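Local coordinates for protein RNase III inhibitor (Mycobacterium tuberculosis, PDB 5M3I) that is of unestablished function but belongs to the macro domain family, folding as a mixed beta-sheet packed against helices, at residues E25-T30 with S120-P125; N29-V34 with I84-T89. One frame throughout, in Å; residues are numbered along the deposited sequence.

Overall arrangement
After the short strand 12-14 the chain enters strand 26-31, which lies inside the six-stranded mixed sheet of the macro domain and serves both contacts. Contact 2 closes the shorter loop: the chain leaves through 29-34, makes helices 40-48 and 50-61 and strand 71-74, and returns as 84-89 along one edge of strand 26-31. Contact 1 closes the longer one, which contains all of the former and adds helix 99-115 before 120-125 lines up on the other edge. The two contacts overlap at N29 and T30, though N29 itself pairs with 84-89. Both ladders are parallel, joining strands 120-123, 26-31 and 83-88 as consecutive members of the sheet; helix 135-147 and strand 153-156 follow.

Contact 1. Residues E25-T30 with S120-P125; sequences EALVNT and SVAVPP
The backbone carbonyl of S120 is gripped by two N-H groups at the start of a parallel beta ladder in the centre of the macro domain sheet. A26 N donates to S120 O at 3.0 Å, and E25 N adds a weak bond to the same oxygen. E25 N points more squarely at the serine hydroxyl, with S120 OG 2.8 Å away and an angle of 158° at the hydrogen. The hydroxyl can do this because chi1 of 74° sets OG between the backbone N and the carbonyl carbon; serine suits the place because its short side chain carries an acceptor that reaches across to E25 N. The ladder continues from A122 N to A26 O and from V28 N to A122 O.

On the face carrying A26, V121, V28 and V123, beta-branched valines fill the surface. V28 has CG1 anti to the backbone N, which leaves CG2 beside the N to meet V121 CG2 at 3.7 Å, the two side chains crossing obliquely, and V123 CG2 at 4.2 Å. F146 and L142 of helix 135-147 pack on V121 and V123. On the other face L27 CD2 rests on the methyl of A122, with F45 of helix 40-48 over the leucine. P124 has no N-H to offer, and the ladder stops: its ring carbon CD lies 3.2 Å from V28 O.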
loop_
_atom_site.group_PDB
_atom_site.type_symbol
_atom_site.label_atom_id
_atom_site.label_comp_id
_atom_site.label_asym_id
_atom_site.label_seq_id
_atom_site.Cartn_x
_atom_site.Cartn_y
_atom_site.Cartn_z
ATOM N N GLU A 25 -6.721 7.336 7.821
ATOM C CA GLU A 25 -7.248 8.093 6.694
ATOM C C GLU A 25 -6.952 7.399 5.359
ATOM O O GLU A 25 -7.747 7.492 4.429
ATOM C CB GLU A 25 -6.606 9.468 6.759
ATOM C CG GLU A 25 -7.230 10.494 5.869
ATOM C CD GLU A 25 -6.698 11.903 6.146
ATOM O OE1 GLU A 25 -6.572 12.681 5.168
ATOM O OE2 GLU A 25 -6.423 12.212 7.323
ATOM N N ALA A 26 -5.803 6.702 5.275
ATOM C CA ALA A 26 -5.444 5.912 4.096
ATOM C C ALA A 26 -5.071 4.481 4.472
ATOM O O ALA A 26 -4.577 4.217 5.568
ATOM C CB ALA A 26 -4.293 6.556 3.347
ATOM N N LEU A 27 -5.333 3.566 3.547
ATOM C CA LEU A 27 -4.835 2.198 3.655
ATOM C C LEU A 27 -3.968 1.924 2.464
ATOM O O LEU A 27 -4.340 2.296 1.355
ATOM C CB LEU A 27 -5.994 1.218 3.649
ATOM C CG LEU A 27 -7.104 1.430 4.666
ATOM C CD1 LEU A 27 -8.188 0.393 4.426
ATOM C CD2 LEU A 27 -6.562 1.296 6.067
ATOM N N VAL A 28 -2.830 1.263 2.679
ATOM C CA VAL A 28 -1.998 0.771 1.588
ATOM C C VAL A 28 -2.265 -0.712 1.249
ATOM O O VAL A 28 -2.356 -1.577 2.119
ATOM C CB VAL A 28 -0.531 0.947 1.897
ATOM C CG1 VAL A 28 0.324 0.421 0.746
ATOM C CG2 VAL A 28 -0.216 2.403 2.187
ATOM N N ASN A 29 -2.448 -0.969 -0.032
ATOM C CA ASN A 29 -2.637 -2.286 -0.587
ATOM C C ASN A 29 -1.382 -2.615 -1.438
ATOM O O ASN A 29 -0.714 -1.706 -1.911
ATOM C CB ASN A 29 -3.894 -2.261 -1.451
ATOM C CG ASN A 29 -4.268 -3.619 -2.025
ATOM O OD1 ASN A 29 -3.847 -4.662 -1.538
ATOM N ND2 ASN A 29 -5.041 -3.597 -3.101
ATOM N N THR A 30 -1.030 -3.894 -1.549
ATOM C CA THR A 30 0.114 -4.340 -2.350
ATOM C C THR A 30 -0.442 -4.995 -3.584
ATOM O O THR A 30 -1.278 -5.912 -3.474
ATOM C CB THR A 30 1.006 -5.366 -1.611
ATOM O OG1 THR A 30 0.214 -6.385 -1.001
ATOM C CG2 THR A 30 1.759 -4.662 -0.508
ATOM N N SER A 120 -2.822 10.111 8.370
ATOM C CA SER A 120 -2.585 8.815 8.916
ATOM C C SER A 120 -2.703 7.756 7.821
ATOM O O SER A 120 -3.573 7.857 6.957
ATOM C CB SER A 120 -3.550 8.534 10.097
ATOM O OG SER A 120 -4.851 8.266 9.641
ATOM N N VAL A 121 -1.857 6.735 7.926
ATOM C CA VAL A 121 -1.853 5.634 6.974
ATOM C C VAL A 121 -1.502 4.288 7.649
ATOM O O VAL A 121 -0.739 4.247 8.612
ATOM C CB VAL A 121 -0.918 5.987 5.825
ATOM C CG1 VAL A 121 0.461 6.152 6.332
ATOM C CG2 VAL A 121 -0.950 4.919 4.762
ATOM N N ALA A 122 -2.112 3.219 7.157
ATOM C CA ALA A 122 -1.829 1.846 7.612
ATOM C C ALA A 122 -1.133 1.160 6.485
ATOM O O ALA A 122 -1.618 1.190 5.326
ATOM C CB ALA A 122 -3.101 1.101 7.976
ATOM N N VAL A 123 -0.039 0.482 6.814
ATOM C CA VAL A 123 0.830 -0.134 5.815
ATOM C C VAL A 123 1.045 -1.636 6.120
ATOM O O VAL A 123 1.354 -1.976 7.256
ATOM C CB VAL A 123 2.186 0.573 5.821
ATOM C CG1 VAL A 123 3.008 0.080 4.684
ATOM C CG2 VAL A 123 1.997 2.095 5.713
ATOM N N PRO A 124 0.868 -2.518 5.128
ATOM C CA PRO A 124 1.125 -3.937 5.284
ATOM C C PRO A 124 2.577 -4.251 5.052
ATOM O O PRO A 124 3.331 -3.372 4.661
ATOM C CB PRO A 124 0.290 -4.567 4.174
ATOM C CG PRO A 124 0.315 -3.540 3.111
ATOM C CD PRO A 124 0.298 -2.219 3.805
ATOM N N PRO A 125 2.980 -5.498 5.270
ATOM C CA PRO A 125 4.385 -5.836 5.096
ATOM C C PRO A 125 4.723 -6.038 3.610
ATOM O O PRO A 125 4.731 -7.156 3.100
ATOM C CB PRO A 125 4.552 -7.119 5.936
ATOM C CG PRO A 125 3.194 -7.666 6.146
ATOM C CD PRO A 125 2.183 -6.600 5.852
#

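Contact 2. Residues N29-V34 with I84-T89; sequences NTVNCV and IINFPT
N29 and N86 meet through their side-chain amides on one face of a parallel beta ladder of the macro domain sheet. N29 ND2 donates to N86 OD1 at 2.9 Å, nearly in line with the C=O bond although the amide planes stand 66° apart. With chi1 of -66° the N86 amide lies beside its own backbone N, and its ND2 reaches F71 O, linking three strands. Asparagine suits this buried place because one end accepts while the other donates. V31 packs beside the pair, its CG1 3.7 Å from N86 OD1.

This part of the contact is close-knit: F87 N donates to N29 O at 2.7 Å, within a ladder that runs from N29 N to I85 O, from V31 N to F87 O and from T89 N to V31 O. P88 fits because 84-89 donates to the partner strand through F87 and T89, on either side of it. On the opposite face the methyls T30 CG2 and T89 CG2 pack at 3.6 Å. Toward the partly exposed end the contact thins to C33 SG against P88 CB at 4.1 Å, and the chain bends in an Asx turn, V34 N bonded to N32 OD1.

Helices 40-48 and 50-61 cover the asparagine face through F45, M52 and Y56, whereas helix 99-115 packs on I85, F87 and T89; strand 71-74 runs antiparallel along the far edge of strand 83-88.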
loop_
_atom_site.group_PDB
_atom_site.type_symbol
_atom_site.label_atom_id
_atom_site.label_comp_id
_atom_site.label_asym_id
_atom_site.label_seq_id
_atom_site.Cartn_x
_atom_site.Cartn_y
_atom_site.Cartn_z
ATOM N N ASN A 29 -2.448 -0.969 -0.032
ATOM C CA ASN A 29 -2.637 -2.286 -0.587
ATOM C C ASN A 29 -1.382 -2.615 -1.438
ATOM O O ASN A 29 -0.714 -1.706 -1.911
ATOM C CB ASN A 29 -3.894 -2.261 -1.451
ATOM C CG ASN A 29 -4.268 -3.619 -2.025
ATOM O OD1 ASN A 29 -3.847 -4.662 -1.538
ATOM N ND2 ASN A 29 -5.041 -3.597 -3.101
ATOM N N THR A 30 -1.030 -3.894 -1.549
ATOM C CA THR A 30 0.114 -4.340 -2.350
ATOM C C THR A 30 -0.442 -4.995 -3.584
ATOM O O THR A 30 -1.278 -5.912 -3.474
ATOM C CB THR A 30 1.006 -5.366 -1.611
ATOM O OG1 THR A 30 0.214 -6.385 -1.001
ATOM C CG2 THR A 30 1.759 -4.662 -0.508
ATOM N N VAL A 31 0.009 -4.535 -4.745
ATOM C CA VAL A 31 -0.538 -4.999 -6.012
ATOM C C VAL A 31 0.536 -5.337 -7.029
ATOM O O VAL A 31 1.706 -4.958 -6.888
ATOM C CB VAL A 31 -1.472 -3.954 -6.672
ATOM C CG1 VAL A 31 -2.630 -3.655 -5.763
ATOM C CG2 VAL A 31 -0.741 -2.670 -7.038
ATOM N N ASN A 32 0.093 -6.095 -8.034
ATOM C CA ASN A 32 0.816 -6.319 -9.248
ATOM C C ASN A 32 0.306 -5.348 -10.331
ATOM O O ASN A 32 -0.706 -4.677 -10.120
ATOM C CB ASN A 32 0.662 -7.781 -9.720
ATOM C CG ASN A 32 -0.769 -8.183 -9.981
ATOM O OD1 ASN A 32 -1.429 -7.690 -10.916
ATOM N ND2 ASN A 32 -1.284 -9.097 -9.135
ATOM N N CYS A 33 1.023 -5.304 -11.461
ATOM C CA CYS A 33 0.724 -4.404 -12.573
ATOM C C CYS A 33 -0.157 -5.009 -13.692
ATOM O O CYS A 33 -0.347 -4.374 -14.711
ATOM C CB CYS A 33 2.030 -3.857 -13.192
ATOM S SG CYS A 33 3.096 -2.927 -12.039
ATOM N N VAL A 34 -0.681 -6.220 -13.495
ATOM C CA VAL A 34 -1.411 -6.895 -14.541
ATOM C C VAL A 34 -2.875 -7.103 -14.197
ATOM O O VAL A 34 -3.556 -7.904 -14.839
ATOM C CB VAL A 34 -0.736 -8.221 -14.978
ATOM C CG1 VAL A 34 0.683 -7.944 -15.472
ATOM C CG2 VAL A 34 -0.736 -9.281 -13.871
ATOM N N ILE A 84 -7.406 4.598 -0.784
ATOM C CA ILE A 84 -6.682 3.369 -0.941
ATOM C C ILE A 84 -5.496 3.674 -1.818
ATOM O O ILE A 84 -5.659 4.114 -2.964
ATOM C CB ILE A 84 -7.517 2.264 -1.658
ATOM C CG1 ILE A 84 -8.907 2.124 -1.050
ATOM C CG2 ILE A 84 -6.751 0.943 -1.649
ATOM C CD1 ILE A 84 -8.909 1.908 0.434
ATOM N N ILE A 85 -4.301 3.422 -1.291
ATOM C CA ILE A 85 -3.053 3.625 -2.013
ATOM C C ILE A 85 -2.555 2.250 -2.418
ATOM O O ILE A 85 -2.079 1.470 -1.593
ATOM C CB ILE A 85 -2.035 4.331 -1.145
ATOM C CG1 ILE A 85 -2.624 5.644 -0.622
ATOM C CG2 ILE A 85 -0.767 4.587 -1.941
ATOM C CD1 ILE A 85 -1.782 6.331 0.435
ATOM N N ASN A 86 -2.692 1.940 -3.703
ATOM C CA ASN A 86 -2.253 0.664 -4.232
ATOM C C ASN A 86 -0.799 0.784 -4.598
ATOM O O ASN A 86 -0.443 1.503 -5.514
ATOM C CB ASN A 86 -3.077 0.276 -5.439
ATOM C CG ASN A 86 -4.526 0.018 -5.076
ATOM O OD1 ASN A 86 -4.855 -1.034 -4.531
ATOM N ND2 ASN A 86 -5.413 0.956 -5.419
ATOM N N PHE A 87 0.040 0.063 -3.866
ATOM C CA PHE A 87 1.512 0.128 -3.978
ATOM C C PHE A 87 1.966 -1.075 -4.791
ATOM O O PHE A 87 1.797 -2.213 -4.356
ATOM C CB PHE A 87 2.053 0.042 -2.555
ATOM C CG PHE A 87 3.494 0.283 -2.401
ATOM C CD1 PHE A 87 4.418 -0.469 -3.106
ATOM C CD2 PHE A 87 3.936 1.245 -1.536
ATOM C CE1 PHE A 87 5.750 -0.236 -2.952
ATOM C CE2 PHE A 87 5.270 1.522 -1.419
ATOM C CZ PHE A 87 6.184 0.736 -2.096
ATOM N N PRO A 88 2.533 -0.849 -6.006
ATOM C CA PRO A 88 2.987 -2.028 -6.786
ATOM C C PRO A 88 4.230 -2.653 -6.215
ATOM O O PRO A 88 5.233 -2.006 -6.110
ATOM C CB PRO A 88 3.242 -1.444 -8.191
ATOM C CG PRO A 88 2.324 -0.224 -8.238
ATOM C CD PRO A 88 2.520 0.361 -6.862
ATOM N N THR A 89 4.130 -3.909 -5.817
ATOM C CA THR A 89 5.242 -4.643 -5.266
ATOM C C THR A 89 5.764 -5.655 -6.301
ATOM O O THR A 89 6.789 -6.274 -6.065
ATOM C CB THR A 89 4.825 -5.398 -3.995
ATOM O OG1 THR A 89 3.683 -6.225 -4.280
ATOM C CG2 THR A 89 4.469 -4.447 -2.936
#